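Long-range contacts in ribosome-inactivating protein 3 (Zea mays, PDB 2PQI), which belongs to the plant ribosome-inactivating protein family and folds as one mixed alpha/beta chain, with helices packed on a six-stranded sheet: residues K2-F7 against S17-S22; L53-K58 against L66-D71; S62-A67 against V76-P81; Q111-N116 against K152-V157. All coordinates share one frame; numbering follows the deposited sequence.

Interaction 1. Residues K2-F7 against S17-S22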
# COMPACT_ATOMS: atom_id res chain seq x y z
N LYS A 2 -1.49 0.86 -15.60
CA LYS A 2 -2.02 -0.48 -15.81
C LYS A 2 -3.24 -0.67 -14.91
O LYS A 2 -3.23 -0.25 -13.76
CB LYS A 2 -0.96 -1.54 -15.47
CG LYS A 2 -1.47 -2.97 -15.43
CD LYS A 2 -1.63 -3.58 -16.82
CE LYS A 2 -2.79 -4.58 -16.84
NZ LYS A 2 -2.51 -5.80 -17.65
N PHE A 3 -4.29 -1.27 -15.45
CA PHE A 3 -5.48 -1.54 -14.67
C PHE A 3 -5.36 -2.95 -14.17
O PHE A 3 -5.53 -3.86 -14.95
CB PHE A 3 -6.74 -1.46 -15.51
CG PHE A 3 -7.48 -0.20 -15.33
CD1 PHE A 3 -7.05 0.97 -15.94
CD2 PHE A 3 -8.57 -0.16 -14.48
CE1 PHE A 3 -7.70 2.18 -15.70
CE2 PHE A 3 -9.23 1.04 -14.23
CZ PHE A 3 -8.79 2.21 -14.84
N THR A 4 -5.05 -3.11 -12.90
CA THR A 4 -4.91 -4.42 -12.28
C THR A 4 -6.23 -5.16 -12.46
O THR A 4 -7.25 -4.54 -12.75
CB THR A 4 -4.66 -4.26 -10.78
OG1 THR A 4 -4.25 -5.50 -10.22
CG2 THR A 4 -5.92 -3.83 -10.09
N GLU A 5 -6.24 -6.48 -12.33
CA GLU A 5 -7.52 -7.14 -12.46
C GLU A 5 -8.35 -6.96 -11.19
O GLU A 5 -7.82 -6.72 -10.10
CB GLU A 5 -7.38 -8.63 -12.81
CG GLU A 5 -6.10 -9.31 -12.42
CD GLU A 5 -6.17 -10.79 -12.71
OE1 GLU A 5 -6.56 -11.15 -13.84
OE2 GLU A 5 -5.85 -11.60 -11.81
N ILE A 6 -9.67 -7.04 -11.36
CA ILE A 6 -10.62 -6.85 -10.28
C ILE A 6 -10.43 -7.80 -9.12
O ILE A 6 -10.07 -8.96 -9.32
CB ILE A 6 -12.08 -7.01 -10.80
CG1 ILE A 6 -12.37 -5.93 -11.85
CG2 ILE A 6 -13.06 -7.01 -9.64
CD1 ILE A 6 -13.72 -5.30 -11.75
N PHE A 7 -10.67 -7.29 -7.91
CA PHE A 7 -10.58 -8.12 -6.71
C PHE A 7 -11.97 -8.24 -6.09
O PHE A 7 -12.49 -7.26 -5.55
CB PHE A 7 -9.64 -7.50 -5.67
CG PHE A 7 -9.40 -8.40 -4.47
CD1 PHE A 7 -9.00 -7.86 -3.25
CD2 PHE A 7 -9.55 -9.78 -4.57
CE1 PHE A 7 -8.76 -8.68 -2.15
CE2 PHE A 7 -9.31 -10.61 -3.47
CZ PHE A 7 -8.91 -10.06 -2.26
N SER A 17 -3.77 -13.52 -1.57
CA SER A 17 -2.45 -13.77 -2.15
C SER A 17 -2.44 -13.71 -3.67
O SER A 17 -1.52 -13.15 -4.27
CB SER A 17 -1.95 -15.14 -1.71
OG SER A 17 -2.86 -16.16 -2.09
N ALA A 18 -3.46 -14.29 -4.30
CA ALA A 18 -3.58 -14.33 -5.75
C ALA A 18 -3.77 -12.92 -6.33
O ALA A 18 -3.42 -12.68 -7.50
CB ALA A 18 -4.75 -15.23 -6.15
N PHE A 19 -4.34 -12.03 -5.53
CA PHE A 19 -4.55 -10.63 -5.93
C PHE A 19 -3.18 -9.95 -5.86
O PHE A 19 -2.73 -9.31 -6.82
CB PHE A 19 -5.52 -9.96 -4.95
CG PHE A 19 -5.61 -8.46 -5.08
CD1 PHE A 19 -6.07 -7.87 -6.26
CD2 PHE A 19 -5.22 -7.64 -4.02
CE1 PHE A 19 -6.17 -6.47 -6.37
CE2 PHE A 19 -5.32 -6.24 -4.12
CZ PHE A 19 -5.79 -5.66 -5.30
N ILE A 20 -2.51 -10.11 -4.73
CA ILE A 20 -1.19 -9.54 -4.52
C ILE A 20 -0.22 -9.98 -5.61
O ILE A 20 0.44 -9.16 -6.24
CB ILE A 20 -0.61 -9.95 -3.14
CG1 ILE A 20 -1.48 -9.39 -2.01
CG2 ILE A 20 0.84 -9.52 -3.03
CD1 ILE A 20 -1.73 -7.88 -2.08
N ALA A 21 -0.12 -11.30 -5.81
CA ALA A 21 0.79 -11.84 -6.82
C ALA A 21 0.45 -11.28 -8.19
O ALA A 21 1.34 -10.94 -8.97
CB ALA A 21 0.74 -13.38 -6.85
N SER A 22 -0.84 -11.19 -8.49
CA SER A 22 -1.27 -10.68 -9.79
C SER A 22 -0.80 -9.25 -9.98
O SER A 22 -0.15 -8.94 -10.99
CB SER A 22 -2.79 -10.72 -9.92
OG SER A 22 -3.17 -10.31 -11.22
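Phe7 and Phe19 form the tight part of this contact. Their rings make an offset stack, with planes only 8° apart and centroids at 4.5 Å. Phe19 CG lies over one face of the Phe7 ring, toward its rim. In Phe7, CG is anti to the backbone N (chi1 -174°), which places it against Phe19 CG and CD1. The side chains cross at about a right angle, and each CB also rests over the other ring as a CH-pi contact. The closest pair is Phe7 CB and Phe19 CD1, at 3.6 Å. Glu5 O comes to the edge of the Phe19 ring, 4.1 Å from CE1. Thr4, also buried, makes only a distant approach to Phe19. Tyr14 touches both rings from outside the two segments.

The looser side faces solvent. Here Ser22 OG donates a hydrogen bond of 3.0 Å to Glu5 OE2, meeting the carboxylate from above its plane. Tyr14 OH is a weak second partner of the same oxygen.

Strand 2-8 and helix 16-28 are thus joined by buried aromatic packing, while the polar bond stays at the margin. The exposed setting of Glu5 and the donation from Ser22 OG are consistent with a charged carboxylate.

Interaction 2. Residues L53-K58 against L66-D71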
# COMPACT_ATOMS: atom_id res chain seq x y z
N LEU A 53 -1.07 2.62 -10.96
CA LEU A 53 -1.72 1.34 -10.73
C LEU A 53 -3.18 1.69 -10.40
O LEU A 53 -3.43 2.44 -9.47
CB LEU A 53 -1.07 0.67 -9.52
CG LEU A 53 -0.95 -0.84 -9.43
CD1 LEU A 53 -0.37 -1.39 -10.73
CD2 LEU A 53 -0.06 -1.21 -8.26
N TYR A 54 -4.13 1.19 -11.19
CA TYR A 54 -5.54 1.45 -10.87
C TYR A 54 -6.15 0.13 -10.47
O TYR A 54 -6.47 -0.69 -11.34
CB TYR A 54 -6.32 2.03 -12.05
CG TYR A 54 -5.94 3.45 -12.33
CD1 TYR A 54 -5.01 3.75 -13.32
CD2 TYR A 54 -6.44 4.48 -11.54
CE1 TYR A 54 -4.57 5.05 -13.52
CE2 TYR A 54 -6.01 5.80 -11.73
CZ TYR A 54 -5.07 6.07 -12.72
OH TYR A 54 -4.60 7.35 -12.91
N THR A 55 -6.29 -0.08 -9.16
CA THR A 55 -6.81 -1.33 -8.64
C THR A 55 -8.23 -1.24 -8.12
O THR A 55 -8.50 -0.55 -7.14
CB THR A 55 -5.95 -1.85 -7.50
OG1 THR A 55 -6.01 -0.93 -6.41
CG2 THR A 55 -4.51 -1.98 -7.95
N GLU A 56 -9.13 -1.96 -8.79
CA GLU A 56 -10.52 -1.96 -8.37
C GLU A 56 -10.85 -3.06 -7.37
O GLU A 56 -10.53 -4.23 -7.56
CB GLU A 56 -11.46 -2.08 -9.57
CG GLU A 56 -12.90 -1.93 -9.17
CD GLU A 56 -13.84 -1.91 -10.35
OE1 GLU A 56 -13.77 -0.96 -11.16
OE2 GLU A 56 -14.66 -2.85 -10.46
N LEU A 57 -11.47 -2.65 -6.27
CA LEU A 57 -11.88 -3.55 -5.22
C LEU A 57 -13.41 -3.50 -5.25
O LEU A 57 -14.02 -2.43 -5.08
CB LEU A 57 -11.36 -3.05 -3.87
CG LEU A 57 -9.84 -2.82 -3.75
CD1 LEU A 57 -9.52 -2.16 -2.40
CD2 LEU A 57 -9.08 -4.16 -3.90
N LYS A 58 -14.03 -4.64 -5.51
CA LYS A 58 -15.49 -4.65 -5.57
C LYS A 58 -16.12 -5.69 -4.68
O LYS A 58 -15.70 -6.84 -4.64
CB LYS A 58 -15.97 -4.83 -7.01
CG LYS A 58 -16.06 -6.25 -7.47
CD LYS A 58 -16.93 -6.32 -8.72
CE LYS A 58 -18.31 -5.75 -8.46
NZ LYS A 58 -19.17 -5.87 -9.65
N LEU A 66 -8.74 2.20 -6.64
CA LEU A 66 -7.60 2.82 -5.99
C LEU A 66 -6.65 3.36 -7.05
O LEU A 66 -6.41 2.72 -8.08
CB LEU A 66 -6.85 1.80 -5.13
CG LEU A 66 -7.61 1.12 -3.99
CD1 LEU A 66 -6.65 0.18 -3.27
CD2 LEU A 66 -8.19 2.15 -3.03
N ALA A 67 -6.13 4.56 -6.79
CA ALA A 67 -5.19 5.21 -7.70
C ALA A 67 -3.79 5.26 -7.10
O ALA A 67 -3.43 6.22 -6.43
CB ALA A 67 -5.67 6.61 -8.04
N ILE A 68 -3.02 4.21 -7.34
CA ILE A 68 -1.73 4.01 -6.69
C ILE A 68 -0.61 4.41 -7.64
O ILE A 68 -0.58 3.99 -8.80
CB ILE A 68 -1.58 2.51 -6.26
CG1 ILE A 68 -2.67 2.15 -5.25
CG2 ILE A 68 -0.20 2.24 -5.66
CD1 ILE A 68 -2.85 0.66 -5.05
N ARG A 69 0.29 5.27 -7.16
CA ARG A 69 1.43 5.67 -7.98
C ARG A 69 2.53 4.62 -7.82
O ARG A 69 3.04 4.36 -6.72
CB ARG A 69 1.94 7.06 -7.56
CG ARG A 69 2.15 7.24 -6.09
CD ARG A 69 2.57 8.66 -5.82
NE ARG A 69 3.84 9.00 -6.48
CZ ARG A 69 4.37 10.23 -6.50
NH1 ARG A 69 3.73 11.24 -5.92
NH2 ARG A 69 5.52 10.46 -7.12
N MET A 70 2.90 4.01 -8.94
CA MET A 70 3.79 2.85 -8.93
C MET A 70 5.13 3.18 -8.28
O MET A 70 5.69 2.38 -7.54
CB MET A 70 4.00 2.32 -10.35
CG MET A 70 3.38 0.96 -10.61
SD MET A 70 3.12 0.64 -12.36
CE MET A 70 4.56 -0.35 -12.74
N ASP A 71 5.63 4.38 -8.57
CA ASP A 71 7.04 4.68 -8.37
C ASP A 71 7.40 4.73 -6.88
O ASP A 71 8.57 4.70 -6.52
CB ASP A 71 7.41 6.01 -9.04
CG ASP A 71 6.72 7.20 -8.38
OD1 ASP A 71 5.73 6.98 -7.65
OD2 ASP A 71 7.18 8.34 -8.60
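Leu66 and Thr55 form an antiparallel hydrogen-bonded pair in the hairpin of strands 52-58 and 63-69. Leu66 N donates to Thr55 O at 2.8 Å, from well above the carbonyl plane. The return bond, Thr55 N to Leu66 O, is 3.0 Å long and bent, with 141° at the hydrogen. Leu66 O also receives a CA-H contact from Tyr54. Thr55 OG1 stands between its backbone N and carbonyl carbon (chi1 64°), which turns it onto Leu66 CB at 3.1 Å. Farther out, Leu66 CD1 packs on Leu57 CD1 at 3.8 Å.

Ala67 faces Tyr54 in a non-hydrogen-bonded pair. Its CB touches Tyr54 CE2 at 3.8 Å, on the sheet face turned away from Leu66. Ile68 returns to the Leu66 face and pairs with Leu53 through two nearly straight backbone bonds. Their CB atoms meet at 3.8 Å, and Ile68 CD1 reaches toward Thr55 OG1.

Arg69 turns away from strand 52-58. It grips Asp71 side-on in a salt bridge, with NE 3.0 Å from Asp71 OD1 and NH2 bonded to OD2. Between them Met70 enters a 3-10 turn, and its SD lies loosely against Leu53 CD1 at 4.4 Å.

Helix 16-28 covers the face of Leu53 and Leu57: Val23 and Val27 meet Leu53, and Phe19 meets Leu57. The Phe3 and Tyr54 rings meet on the other face. Strand 2-8 runs parallel beside 52-58, and strand 74-79 flanks 63-69 on its far side.

Interaction 3. Residues S62-A67 against V76-P81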
# COMPACT_ATOMS: atom_id res chain seq x y z
N SER A 62 -21.08 -2.77 -3.94
CA SER A 62 -20.44 -1.58 -4.48
C SER A 62 -18.98 -1.83 -4.79
O SER A 62 -18.52 -2.97 -4.78
CB SER A 62 -20.57 -0.42 -3.48
OG SER A 62 -20.31 0.81 -4.12
N SER A 63 -18.25 -0.76 -5.08
CA SER A 63 -16.82 -0.86 -5.38
C SER A 63 -16.15 0.49 -5.46
O SER A 63 -16.81 1.54 -5.52
CB SER A 63 -16.60 -1.59 -6.71
OG SER A 63 -17.16 -0.86 -7.79
N ILE A 64 -14.82 0.47 -5.44
CA ILE A 64 -14.03 1.69 -5.55
C ILE A 64 -12.79 1.33 -6.33
O ILE A 64 -12.42 0.15 -6.43
CB ILE A 64 -13.59 2.25 -4.17
CG1 ILE A 64 -12.68 1.27 -3.45
CG2 ILE A 64 -14.79 2.57 -3.32
CD1 ILE A 64 -12.23 1.77 -2.10
N THR A 65 -12.15 2.34 -6.91
CA THR A 65 -10.92 2.11 -7.65
C THR A 65 -9.81 2.90 -6.98
O THR A 65 -9.93 4.10 -6.75
CB THR A 65 -11.04 2.54 -9.13
OG1 THR A 65 -12.03 1.73 -9.79
CG2 THR A 65 -9.70 2.37 -9.84
N LEU A 66 -8.74 2.20 -6.64
CA LEU A 66 -7.60 2.82 -5.99
C LEU A 66 -6.65 3.36 -7.05
O LEU A 66 -6.41 2.72 -8.08
CB LEU A 66 -6.85 1.80 -5.13
CG LEU A 66 -7.61 1.12 -3.99
CD1 LEU A 66 -6.65 0.18 -3.27
CD2 LEU A 66 -8.19 2.15 -3.03
N ALA A 67 -6.13 4.56 -6.79
CA ALA A 67 -5.19 5.21 -7.70
C ALA A 67 -3.79 5.26 -7.10
O ALA A 67 -3.43 6.22 -6.43
CB ALA A 67 -5.67 6.61 -8.04
N VAL A 76 -2.78 7.38 -3.69
CA VAL A 76 -2.96 8.82 -3.85
C VAL A 76 -4.42 9.21 -3.66
O VAL A 76 -4.71 10.26 -3.09
CB VAL A 76 -2.48 9.29 -5.24
CG1 VAL A 76 -2.87 10.75 -5.46
CG2 VAL A 76 -0.98 9.11 -5.34
N GLY A 77 -5.32 8.37 -4.17
CA GLY A 77 -6.74 8.64 -4.04
C GLY A 77 -7.57 7.43 -4.44
O GLY A 77 -7.05 6.33 -4.66
N PHE A 78 -8.88 7.62 -4.53
CA PHE A 78 -9.79 6.54 -4.92
C PHE A 78 -11.03 7.11 -5.61
O PHE A 78 -11.43 8.25 -5.38
CB PHE A 78 -10.19 5.69 -3.70
CG PHE A 78 -11.09 6.40 -2.71
CD1 PHE A 78 -12.48 6.34 -2.84
CD2 PHE A 78 -10.55 7.13 -1.66
CE1 PHE A 78 -13.32 6.99 -1.92
CE2 PHE A 78 -11.38 7.79 -0.73
CZ PHE A 78 -12.77 7.72 -0.87
N ARG A 79 -11.62 6.30 -6.47
CA ARG A 79 -12.82 6.67 -7.22
C ARG A 79 -14.03 5.94 -6.67
O ARG A 79 -13.97 4.74 -6.39
CB ARG A 79 -12.62 6.30 -8.69
CG ARG A 79 -13.83 6.52 -9.58
CD ARG A 79 -13.48 6.27 -11.06
NE ARG A 79 -14.61 6.55 -11.95
CZ ARG A 79 -15.69 5.78 -12.07
NH1 ARG A 79 -15.80 4.65 -11.37
NH2 ARG A 79 -16.69 6.16 -12.86
N THR A 80 -15.15 6.66 -6.53
CA THR A 80 -16.41 6.08 -6.04
C THR A 80 -17.27 5.59 -7.21
O THR A 80 -17.05 5.96 -8.38
CB THR A 80 -17.26 7.13 -5.27
OG1 THR A 80 -17.54 8.23 -6.14
CG2 THR A 80 -16.52 7.65 -4.05
N PRO A 81 -18.28 4.75 -6.92
CA PRO A 81 -19.15 4.24 -7.98
C PRO A 81 -19.77 5.38 -8.77
O PRO A 81 -20.00 5.26 -9.98
CB PRO A 81 -20.19 3.45 -7.20
CG PRO A 81 -19.42 2.95 -6.03
CD PRO A 81 -18.64 4.17 -5.62
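Phe78 CG stands between its backbone N and carbonyl carbon (chi1 69°), on the side of the sheet that Leu66 also faces, and the ring comes obliquely to Ile64. The motif is an antiparallel beta hairpin of strands 63-69 and 74-79. Phe78 CD1 stays a loose 4.4 Å from Ile64 CB, and Phe78 CB lies 4.1 Å from Leu66 CD2. The Phe78 and Leu66 side chains cross at a slant. Trp86 on the next strand and Leu136 of helix 126-137 also touch Phe78, so this face is buried.

Thr65 and Arg79 lie on the other face. Their CB atoms are 4.1 Å apart, but the Arg79 chain runs extended from CG to NE and its end leads away. Two backbone bonds join this pair.

Val76 and Gly77 form a beta bulge opposite Ala67. Ala67 N donates to Gly77 O at 2.9 Å, while Ala67 O takes its bond from Val76 N at 3.0 Å. At the other end Pro81 sits against Ser62 and Ser63.

Thr65 O serves two donors: it accepts from Arg79 N at 2.8 Å and also receives a CA-H contact from Phe78 CA at 3.1 Å.

Interaction 4. Residues Q111-N116 against K152-V157; sequences QDLIGN and KLVKLV
Leu113 and Ile114 both press on Val154, and Leu113 reaches three residues of the long helix. The interface is wholly apolar, with no hydrogen bond between the segments. Leu113 CD1 meets Val154 CG2 at 4.0 Å, and the two side chains slide past each other in opposite directions. Ile114 approaches differently: its side chain crosses that of Val154 at about a right angle, and CG2 touches Val154 CG2 at 3.9 Å. This methyl of Val154, anti to the backbone N, is therefore shared by two partners.

The outer contacts belong to Leu113. Its CD2 lies 4.3 Å from Leu153 CB, and its CD1 lies 4.4 Å from Val157 CG2. Both are loose.

The backbone of each segment sets these groups in place. Helix 149-165 turns Leu153, Val154 and Val157 to the same side, and Val157 N bonds to Leu153 O at 3.0 Å. On the short helix, Gly115 N bonds to Gln111 O at 2.8 Å. Gly115 then leaves helical geometry with a positive phi of 70°.

Farther out, Tyr110 touches Val154 and Val157, while Phe88 and Phe106 touch Leu113. On the helix flank, Lys155 forms a salt bridge with Glu128.

This is hydrophobic packing of a short helix end against a long helix, within the alpha/beta core of the ribosome-inactivating protein fold.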
# COMPACT_ATOMS: atom_id res chain seq x y z
N GLN A 111 1.19 9.21 9.69
CA GLN A 111 0.92 10.41 10.49
C GLN A 111 -0.56 10.83 10.43
O GLN A 111 -1.28 10.77 11.43
CB GLN A 111 1.81 11.56 10.04
N ASP A 112 -0.99 11.24 9.24
CA ASP A 112 -2.31 11.82 9.00
C ASP A 112 -3.49 10.87 9.17
O ASP A 112 -4.61 11.30 9.40
CB ASP A 112 -2.35 12.39 7.57
CG ASP A 112 -1.04 13.08 7.17
OD1 ASP A 112 -0.58 13.97 7.91
OD2 ASP A 112 -0.48 12.72 6.11
N LEU A 113 -3.24 9.57 9.05
CA LEU A 113 -4.32 8.61 9.15
C LEU A 113 -4.58 8.06 10.53
O LEU A 113 -5.73 7.79 10.89
CB LEU A 113 -4.08 7.46 8.18
CG LEU A 113 -4.04 7.83 6.69
CD1 LEU A 113 -3.61 6.61 5.88
CD2 LEU A 113 -5.42 8.33 6.23
N ILE A 114 -3.53 7.91 11.33
CA ILE A 114 -3.70 7.33 12.65
C ILE A 114 -2.87 8.00 13.75
O ILE A 114 -2.80 7.50 14.88
CB ILE A 114 -3.39 5.82 12.58
CG1 ILE A 114 -1.98 5.61 12.01
CG2 ILE A 114 -4.45 5.12 11.72
CD1 ILE A 114 -1.60 4.17 11.84
N GLY A 115 -2.25 9.11 13.42
CA GLY A 115 -1.46 9.81 14.41
C GLY A 115 -0.20 9.06 14.77
O GLY A 115 0.51 8.57 13.89
N ASN A 116 0.07 8.96 16.06
CA ASN A 116 1.27 8.27 16.53
C ASN A 116 1.01 6.81 16.89
O ASN A 116 1.86 6.15 17.47
CB ASN A 116 1.85 9.01 17.73
CG ASN A 116 0.80 9.35 18.77
OD1 ASN A 116 0.14 8.47 19.31
ND2 ASN A 116 0.63 10.65 19.04
N LYS A 152 -10.85 3.73 7.43
CA LYS A 152 -11.11 2.81 6.33
C LYS A 152 -9.99 2.87 5.30
O LYS A 152 -9.69 1.88 4.63
CB LYS A 152 -12.45 3.17 5.66
CG LYS A 152 -13.66 2.86 6.51
CD LYS A 152 -13.77 1.35 6.67
CE LYS A 152 -14.95 0.93 7.55
NZ LYS A 152 -14.63 1.08 8.99
N LEU A 153 -9.36 4.04 5.19
CA LEU A 153 -8.28 4.24 4.24
C LEU A 153 -6.98 3.62 4.67
O LEU A 153 -6.21 3.12 3.86
CB LEU A 153 -8.10 5.74 3.99
CG LEU A 153 -9.13 6.33 3.02
CD1 LEU A 153 -9.12 7.84 3.11
CD2 LEU A 153 -8.81 5.87 1.60
N VAL A 154 -6.71 3.63 5.96
CA VAL A 154 -5.47 3.08 6.47
C VAL A 154 -5.43 1.55 6.36
O VAL A 154 -4.35 0.96 6.24
CB VAL A 154 -5.25 3.53 7.94
CG1 VAL A 154 -6.15 2.72 8.87
CG2 VAL A 154 -3.76 3.41 8.31
N LYS A 155 -6.60 0.92 6.40
CA LYS A 155 -6.72 -0.54 6.31
C LYS A 155 -6.42 -0.99 4.90
O LYS A 155 -5.78 -2.02 4.67
CB LYS A 155 -8.15 -0.97 6.66
CG LYS A 155 -8.59 -0.77 8.11
CD LYS A 155 -10.11 -0.87 8.18
CE LYS A 155 -10.67 -0.66 9.59
NZ LYS A 155 -10.32 -1.74 10.55
N LEU A 156 -6.93 -0.22 3.94
CA LEU A 156 -6.73 -0.53 2.53
C LEU A 156 -5.27 -0.29 2.18
O LEU A 156 -4.65 -1.06 1.43
CB LEU A 156 -7.63 0.34 1.68
CG LEU A 156 -9.12 0.06 1.87
CD1 LEU A 156 -9.92 0.92 0.94
CD2 LEU A 156 -9.39 -1.41 1.59
N VAL A 157 -4.74 0.80 2.73
CA VAL A 157 -3.36 1.20 2.52
C VAL A 157 -2.39 0.08 2.92
O VAL A 157 -1.48 -0.28 2.18
CB VAL A 157 -3.07 2.48 3.35
CG1 VAL A 157 -1.63 2.52 3.82
CG2 VAL A 157 -3.42 3.70 2.52

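In the fold
Along the chain, interaction 1 closes before interaction 2 opens, interactions 2 and 3 overlap on strand 63-69, and interaction 4 comes last. Interactions 1, 2 and 3 reach the same mixed sheet, in which strands 2-8, 52-58, 63-69 and 74-79 lie side by side. The centres of interactions 2 and 3 are 8 Å apart. Interaction 1 lies at the outer strand, with its centre 10 Å from that of interaction 2, and backbone bonds link strand 2-8 to strand 52-58. Interaction 4 lies across the chain's centre from interaction 1, about 22 Å away between centres. Leu156 packs on Leu57 and Ile64, and Leu153 on Phe78, so helix 149-165 packs interaction 4 against the sheet.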